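Local atomic coordinates of exocyst complex component EXO70 (Saccharomyces cerevisiae, PDB entry 2B1E), a protein that tethers secretory vesicles to sites of exocytosis as a subunit of the exocyst complex, in whose assembly it takes part. Residues A[315-318]-A[319-322]; A[420-423]-A[424-428]; A[430-433]-A[434-438]. All blocks are in the same frame, centred on the assembly; numbering follows the deposited sequence.

In the fold
Contacts 1 and 2 are each about two turns of longer helices, 311-323 and 410-429, whereas contact 3 covers the bend after helix 410-429 and the short helix 433-436. Their centres lie about 11 to 13 Å apart. Met317 of contact 1 packs on Val424 and Ile427 of contact 2; Val428 of contact 2 meets Leu433 and Leu437 of contact 3; Arg321 of contact 1 reaches Ser431. Regular i to i+4 bonding marks the first two, while contact 3 adds a serine cap and a less regular turn. Thr316, Met317, Leu320, Leu421, Val424 and Leu437 pack on neighbouring helices. Contact 3 includes an exposed residue in touch, Leu435; contacts 1 and 2 have none.

Contact 1: A[315-318]-A[319-322]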
loop_
_atom_site.group_PDB
_atom_site.type_symbol
_atom_site.label_atom_id
_atom_site.label_comp_id
_atom_site.label_asym_id
_atom_site.label_seq_id
_atom_site.Cartn_x
_atom_site.Cartn_y
_atom_site.Cartn_z
ATOM N N ASP A 315 -19.750 3.827 6.857
ATOM C CA ASP A 315 -18.698 2.820 6.750
ATOM C C ASP A 315 -17.771 3.056 5.565
ATOM O O ASP A 315 -16.547 2.999 5.699
ATOM C CB ASP A 315 -19.310 1.423 6.623
ATOM C CG ASP A 315 -18.260 0.318 6.646
ATOM O OD1 ASP A 315 -17.754 0.002 7.745
ATOM O OD2 ASP A 315 -17.937 -0.229 5.566
ATOM N N THR A 316 -18.357 3.307 4.398
ATOM C CA THR A 316 -17.570 3.528 3.192
ATOM C C THR A 316 -16.573 4.680 3.320
ATOM O O THR A 316 -15.429 4.560 2.883
ATOM C CB THR A 316 -18.482 3.787 1.965
ATOM O OG1 THR A 316 -19.312 2.643 1.740
ATOM C CG2 THR A 316 -17.646 4.029 0.714
ATOM N N MET A 317 -16.990 5.790 3.917
ATOM C CA MET A 317 -16.080 6.924 4.048
ATOM C C MET A 317 -15.008 6.687 5.111
ATOM O O MET A 317 -13.861 7.104 4.943
ATOM C CB MET A 317 -16.859 8.207 4.334
ATOM C CG MET A 317 -17.760 8.633 3.177
ATOM S SD MET A 317 -16.954 8.612 1.552
ATOM C CE MET A 317 -17.436 7.101 0.950
ATOM N N SER A 318 -15.368 6.008 6.194
ATOM C CA SER A 318 -14.394 5.713 7.237
ATOM C C SER A 318 -13.293 4.883 6.579
ATOM O O SER A 318 -12.102 5.118 6.790
ATOM C CB SER A 318 -15.042 4.912 8.367
ATOM O OG SER A 318 -14.111 4.650 9.405
ATOM N N ARG A 319 -13.711 3.919 5.767
ATOM C CA ARG A 319 -12.785 3.044 5.057
ATOM C C ARG A 319 -11.864 3.850 4.144
ATOM O O ARG A 319 -10.641 3.695 4.188
ATOM C CB ARG A 319 -13.570 2.009 4.244
ATOM C CG ARG A 319 -12.725 1.121 3.339
ATOM C CD ARG A 319 -11.727 0.269 4.115
ATOM N NE ARG A 319 -12.368 -0.624 5.078
ATOM C CZ ARG A 319 -11.713 -1.518 5.813
ATOM N NH1 ARG A 319 -10.398 -1.641 5.691
ATOM N NH2 ARG A 319 -12.366 -2.287 6.674
ATOM N N LEU A 320 -12.451 4.706 3.311
ATOM C CA LEU A 320 -11.661 5.539 2.408
ATOM C C LEU A 320 -10.781 6.475 3.236
ATOM O O LEU A 320 -9.655 6.801 2.844
ATOM C CB LEU A 320 -12.581 6.356 1.487
ATOM C CG LEU A 320 -13.390 5.569 0.451
ATOM C CD1 LEU A 320 -14.257 6.520 -0.362
ATOM C CD2 LEU A 320 -12.443 4.798 -0.463
ATOM N N ARG A 321 -11.305 6.888 4.386
ATOM C CA ARG A 321 -10.600 7.779 5.301
ATOM C C ARG A 321 -9.330 7.108 5.807
ATOM O O ARG A 321 -8.312 7.764 6.022
ATOM C CB ARG A 321 -11.503 8.130 6.489
ATOM C CG ARG A 321 -10.916 9.146 7.471
ATOM C CD ARG A 321 -10.690 10.488 6.798
ATOM N NE ARG A 321 -10.651 11.598 7.749
ATOM C CZ ARG A 321 -9.598 11.935 8.487
ATOM N NH1 ARG A 321 -8.460 11.252 8.400
ATOM N NH2 ARG A 321 -9.687 12.963 9.322
ATOM N N LYS A 322 -9.395 5.794 5.997
ATOM C CA LYS A 322 -8.241 5.047 6.475
ATOM C C LYS A 322 -7.264 4.835 5.322
ATOM O O LYS A 322 -6.046 4.865 5.512
ATOM C CB LYS A 322 -8.685 3.703 7.056
ATOM C CG LYS A 322 -9.721 3.823 8.170
ATOM C CD LYS A 322 -10.079 2.466 8.761
ATOM C CE LYS A 322 -11.299 2.560 9.665
ATOM N NZ LYS A 322 -11.132 3.570 10.749
#
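Asp315 and Arg319 are joined through the backbone, Arg319 N giving a hydrogen bond to Asp315 O (3.0 Å, nearly straight at 162°). Their charged ends are not in contact, for Asp315 OD2 stands 5.6 Å from Arg319 NE and instead forms a salt bridge with Arg292 of helix 268-299. Thr316 repeats the helical bond, its O accepting from Leu320 N. Its hydroxyl turns back to the carbonyl of Ala312, which lets a polar residue sit in a buried place, and its methyl CG2 lies 4.3 Å from Leu320 CD1. Met317 accepts at its O from Arg321 N, but its side chain does the main packing. The chain bends at chi2 (-47°) and again at chi3, which folds the terminal methyl round until CE rests tightly, at 3.5 Å, on Leu320 CD1. The two side chains run side by side in the same direction. A flexible thioether suits this place, since it also touches Leu379 of helix 364-391 and Val424 and Ile427 of helix 410-429. Ser318, on the more open side, takes Lys322 N at its O, at 2.9 Å. The lysine chain runs extended past that carbonyl and turns only at chi4 (-55°), which brings NZ to a weak hydrogen bond with Ser318 OG, 3.4 Å away. This stretch of helix 311-323 is thus amphipathic: Thr316, Met317 and Leu320 give it an apolar face against other helices of the C-terminal region, while Asp315, with its partner outside the contact, and the weak lysine-serine bond belong to its partly exposed flank.

Contact 2: A[420-423]-A[424-428]; sequences NLTL and VEQIV
Asn420 O and Val424 N open a run of four i to i+4 hydrogen bonds, this first one 3.0 Å long and lying in the carbonyl plane. Leu421 O takes Glu425 N at 2.9 Å, with the donor tilted 29° from that plane. Thr422 O accepts Gln426 N, although the position of this oxygen is less certain, and Leu423 O receives Ile427 N almost head-on. These four bonds account for the carbonyls of 420-423 and the N-H groups of 424-427. The stronger partner of the threonine hydroxyl is the carbonyl of Leu418, one turn earlier; a weak contact of OG1 with a water, 3.5 Å away, must compete for the same proton. That water donates to Glu425 OE1 at 3.0 Å, and the same carboxylate oxygen forms a salt bridge with Lys449 of helix 440-473. This is an amphipathic stretch of helix 410-429 in the all-helical C-terminal region. Leu421 and Val424 both touch helix 364-391; Leu421 also touches helix 440-473, and Val424 helix 311-323. Compact, branched and buried, Val424 sets CG2 4.3 Å from Leu421 CD2 and packs on Ile376, Leu379 and Met317. Leu423, with CG anti to the backbone N (chi1 173°), sends CD1 forward to Ile427 CD1, 3.8 Å away. Gln426 crosses the leucine at about a right angle, laying OE1 3.7 Å from Leu423 CD1, while its amide carbon lies beside the methyl of Thr422.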
loop_
_atom_site.group_PDB
_atom_site.type_symbol
_atom_site.label_atom_id
_atom_site.label_comp_id
_atom_site.label_asym_id
_atom_site.label_seq_id
_atom_site.Cartn_x
_atom_site.Cartn_y
_atom_site.Cartn_z
ATOM N N ASN A 420 -26.673 11.639 1.549
ATOM C CA ASN A 420 -25.524 10.796 1.793
ATOM C C ASN A 420 -24.273 11.436 1.186
ATOM O O ASN A 420 -23.224 11.483 1.827
ATOM C CB ASN A 420 -25.758 9.388 1.223
ATOM C CG ASN A 420 -26.730 8.570 2.071
ATOM O OD1 ASN A 420 -27.952 8.721 1.976
ATOM N ND2 ASN A 420 -26.186 7.713 2.913
ATOM N N LEU A 421 -24.381 11.939 -0.039
ATOM C CA LEU A 421 -23.232 12.577 -0.670
ATOM C C LEU A 421 -22.768 13.788 0.138
ATOM O O LEU A 421 -21.620 14.206 0.019
ATOM C CB LEU A 421 -23.563 13.005 -2.099
ATOM C CG LEU A 421 -23.663 11.887 -3.143
ATOM C CD1 LEU A 421 -24.161 12.484 -4.466
ATOM C CD2 LEU A 421 -22.301 11.213 -3.329
ATOM N N THR A 422 -23.659 14.354 0.948
ATOM C CA THR A 422 -23.305 15.503 1.776
ATOM C C THR A 422 -22.244 15.080 2.788
ATOM O O THR A 422 -21.252 15.787 2.991
ATOM C CB THR A 422 -24.534 16.070 2.517
ATOM O OG1 THR A 422 -25.321 16.836 1.602
ATOM C CG2 THR A 422 -24.102 16.964 3.678
ATOM N N LEU A 423 -22.450 13.925 3.421
ATOM C CA LEU A 423 -21.469 13.425 4.377
ATOM C C LEU A 423 -20.216 13.042 3.591
ATOM O O LEU A 423 -19.096 13.286 4.043
ATOM C CB LEU A 423 -21.995 12.205 5.141
ATOM C CG LEU A 423 -20.932 11.547 6.035
ATOM C CD1 LEU A 423 -20.431 12.557 7.058
ATOM C CD2 LEU A 423 -21.505 10.333 6.732
ATOM N N VAL A 424 -20.400 12.462 2.406
ATOM C CA VAL A 424 -19.258 12.076 1.576
ATOM C C VAL A 424 -18.324 13.259 1.319
ATOM O O VAL A 424 -17.103 13.144 1.452
ATOM C CB VAL A 424 -19.707 11.518 0.209
ATOM C CG1 VAL A 424 -18.508 11.409 -0.736
ATOM C CG2 VAL A 424 -20.347 10.162 0.393
ATOM N N GLU A 425 -18.902 14.396 0.951
ATOM C CA GLU A 425 -18.112 15.589 0.674
ATOM C C GLU A 425 -17.465 16.186 1.928
ATOM O O GLU A 425 -16.367 16.748 1.865
ATOM C CB GLU A 425 -18.983 16.634 -0.022
ATOM C CG GLU A 425 -18.283 17.945 -0.291
ATOM C CD GLU A 425 -18.848 18.655 -1.498
ATOM O OE1 GLU A 425 -20.089 18.762 -1.602
ATOM O OE2 GLU A 425 -18.046 19.108 -2.341
ATOM N N GLN A 426 -18.142 16.055 3.063
ATOM C CA GLN A 426 -17.624 16.571 4.322
ATOM C C GLN A 426 -16.384 15.795 4.756
ATOM O O GLN A 426 -15.393 16.381 5.207
ATOM C CB GLN A 426 -18.700 16.477 5.410
ATOM C CG GLN A 426 -19.947 17.286 5.098
ATOM C CD GLN A 426 -20.998 17.179 6.178
ATOM O OE1 GLN A 426 -21.265 16.095 6.697
ATOM N NE2 GLN A 426 -21.617 18.306 6.517
ATOM N N ILE A 427 -16.439 14.475 4.613
ATOM C CA ILE A 427 -15.321 13.623 4.999
ATOM C C ILE A 427 -14.143 13.743 4.036
ATOM O O ILE A 427 -12.997 13.480 4.410
ATOM C CB ILE A 427 -15.778 12.155 5.125
ATOM C CG1 ILE A 427 -16.634 12.015 6.386
ATOM C CG2 ILE A 427 -14.572 11.212 5.172
ATOM C CD1 ILE A 427 -17.220 10.647 6.593
ATOM N N VAL A 428 -14.424 14.147 2.800
ATOM C CA VAL A 428 -13.366 14.334 1.816
ATOM C C VAL A 428 -12.642 15.639 2.149
ATOM O O VAL A 428 -11.417 15.697 2.169
ATOM C CB VAL A 428 -13.935 14.432 0.380
ATOM C CG1 VAL A 428 -12.891 15.027 -0.555
ATOM C CG2 VAL A 428 -14.342 13.048 -0.117
HETATM O O HOH W 1 -22.658 18.390 -0.040
#

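Contact 3: A[430-433]-A[434-438]; sequences KSEL and NLMLA
Asn434 begins the second half of this turn by giving its backbone N to Ser431 O, 3.1 Å away. The donor stands well above the carbonyl plane, 51° out of it, as the chain curls from extended Ser431 into the helix. Its CB packs against the same oxygen, at 3.5 Å. Leu435 follows with a weak bond from its N to Glu432 O, and its isobutyl group runs obliquely past the glutamate. Glu432 is bent at chi2 (73°), which folds the carboxylate back over the turn until OE2 lies 3.3 Å from CD1 of the exposed Leu435. The turn is N-capped by Ser431: its OG accepts weakly from Leu433 N at 3.3 Å, and its stronger partner is the carbonyl of Ile427. One small hydroxyl thus joins the end of helix 410-429 to the start of the short helix 433-436, consecutive helices of the C-terminal region, though its bond to the new helix is the weak one. Met436 donates its N to Glu432 O in the carbonyl plane, so that oxygen serves two amides. Its chain crosses Glu432 at about a right angle, with Met436 CG 4.1 Å from the methylene CG of Glu432. SD lies 4.4 Å from Leu433 CD2, a loose apolar touch, and the side chain also touches Leu368 of helix 364-391. Leu437 closes the turn, its N meeting Leu433 O at 3.0 Å with the donor nearly in line with the carbonyl. Its buried side chain leans along that oxygen and touches Ser369 and Ser373 of helix 364-391, while a bulky aliphatic group suits its packing on Ile372 of that helix and on Val428.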
loop_
_atom_site.group_PDB
_atom_site.type_symbol
_atom_site.label_atom_id
_atom_site.label_comp_id
_atom_site.label_asym_id
_atom_site.label_seq_id
_atom_site.Cartn_x
_atom_site.Cartn_y
_atom_site.Cartn_z
ATOM N N LYS A 430 -12.235 17.097 4.907
ATOM C CA LYS A 430 -11.495 17.087 6.164
ATOM C C LYS A 430 -10.382 16.057 6.232
ATOM O O LYS A 430 -9.817 15.831 7.299
ATOM C CB LYS A 430 -12.463 16.847 7.318
ATOM C CG LYS A 430 -13.571 17.867 7.386
ATOM C CD LYS A 430 -14.816 17.289 8.027
ATOM C CE LYS A 430 -15.979 18.247 7.858
ATOM N NZ LYS A 430 -16.043 18.741 6.453
ATOM N N SER A 431 -10.065 15.431 5.106
ATOM C CA SER A 431 -9.020 14.423 5.094
ATOM C C SER A 431 -8.087 14.553 3.904
ATOM O O SER A 431 -8.237 15.443 3.070
ATOM C CB SER A 431 -9.641 13.027 5.089
ATOM O OG SER A 431 -10.403 12.817 3.915
ATOM N N GLU A 432 -7.120 13.644 3.834
ATOM C CA GLU A 432 -6.151 13.631 2.751
ATOM C C GLU A 432 -6.883 13.374 1.438
ATOM O O GLU A 432 -6.358 13.637 0.357
ATOM C CB GLU A 432 -5.117 12.527 2.985
ATOM C CG GLU A 432 -3.899 12.622 2.080
ATOM C CD GLU A 432 -2.979 13.770 2.468
ATOM O OE1 GLU A 432 -2.357 13.698 3.548
ATOM O OE2 GLU A 432 -2.881 14.745 1.697
ATOM N N LEU A 433 -8.101 12.856 1.541
ATOM C CA LEU A 433 -8.898 12.566 0.357
ATOM C C LEU A 433 -9.052 13.808 -0.510
ATOM O O LEU A 433 -8.997 13.728 -1.736
ATOM C CB LEU A 433 -10.278 12.027 0.760
ATOM C CG LEU A 433 -10.282 10.625 1.383
ATOM C CD1 LEU A 433 -11.689 10.271 1.854
ATOM C CD2 LEU A 433 -9.769 9.603 0.358
ATOM N N ASN A 434 -9.224 14.957 0.136
ATOM C CA ASN A 434 -9.398 16.218 -0.579
ATOM C C ASN A 434 -8.262 16.484 -1.564
ATOM O O ASN A 434 -8.500 16.893 -2.705
ATOM C CB ASN A 434 -9.510 17.376 0.417
ATOM C CG ASN A 434 -10.100 18.627 -0.211
ATOM O OD1 ASN A 434 -10.980 18.541 -1.068
ATOM N ND2 ASN A 434 -9.632 19.795 0.224
ATOM N N LEU A 435 -7.031 16.240 -1.128
ATOM C CA LEU A 435 -5.867 16.462 -1.977
ATOM C C LEU A 435 -5.670 15.371 -3.019
ATOM O O LEU A 435 -5.123 15.625 -4.090
ATOM C CB LEU A 435 -4.608 16.578 -1.120
ATOM C CG LEU A 435 -4.615 17.727 -0.109
ATOM C CD1 LEU A 435 -3.266 17.790 0.592
ATOM C CD2 LEU A 435 -4.903 19.042 -0.820
ATOM N N MET A 436 -6.119 14.158 -2.712
ATOM C CA MET A 436 -5.965 13.048 -3.644
ATOM C C MET A 436 -6.925 13.157 -4.830
ATOM O O MET A 436 -6.627 12.672 -5.922
ATOM C CB MET A 436 -6.182 11.716 -2.919
ATOM C CG MET A 436 -5.369 11.569 -1.639
ATOM S SD MET A 436 -5.591 9.969 -0.833
ATOM C CE MET A 436 -3.976 9.233 -1.068
ATOM N N LEU A 437 -8.073 13.797 -4.614
ATOM C CA LEU A 437 -9.076 13.963 -5.668
ATOM C C LEU A 437 -8.827 15.222 -6.489
ATOM O O LEU A 437 -9.545 15.505 -7.449
ATOM C CB LEU A 437 -10.477 14.019 -5.055
ATOM C CG LEU A 437 -10.993 12.701 -4.471
ATOM C CD1 LEU A 437 -12.218 12.948 -3.605
ATOM C CD2 LEU A 437 -11.307 11.739 -5.610
ATOM N N ALA A 438 -7.795 15.966 -6.106
ATOM C CA ALA A 438 -7.426 17.202 -6.782
ATOM C C ALA A 438 -7.660 17.141 -8.285
ATOM O O ALA A 438 -7.093 16.299 -8.978
ATOM C CB ALA A 438 -5.970 17.523 -6.502
#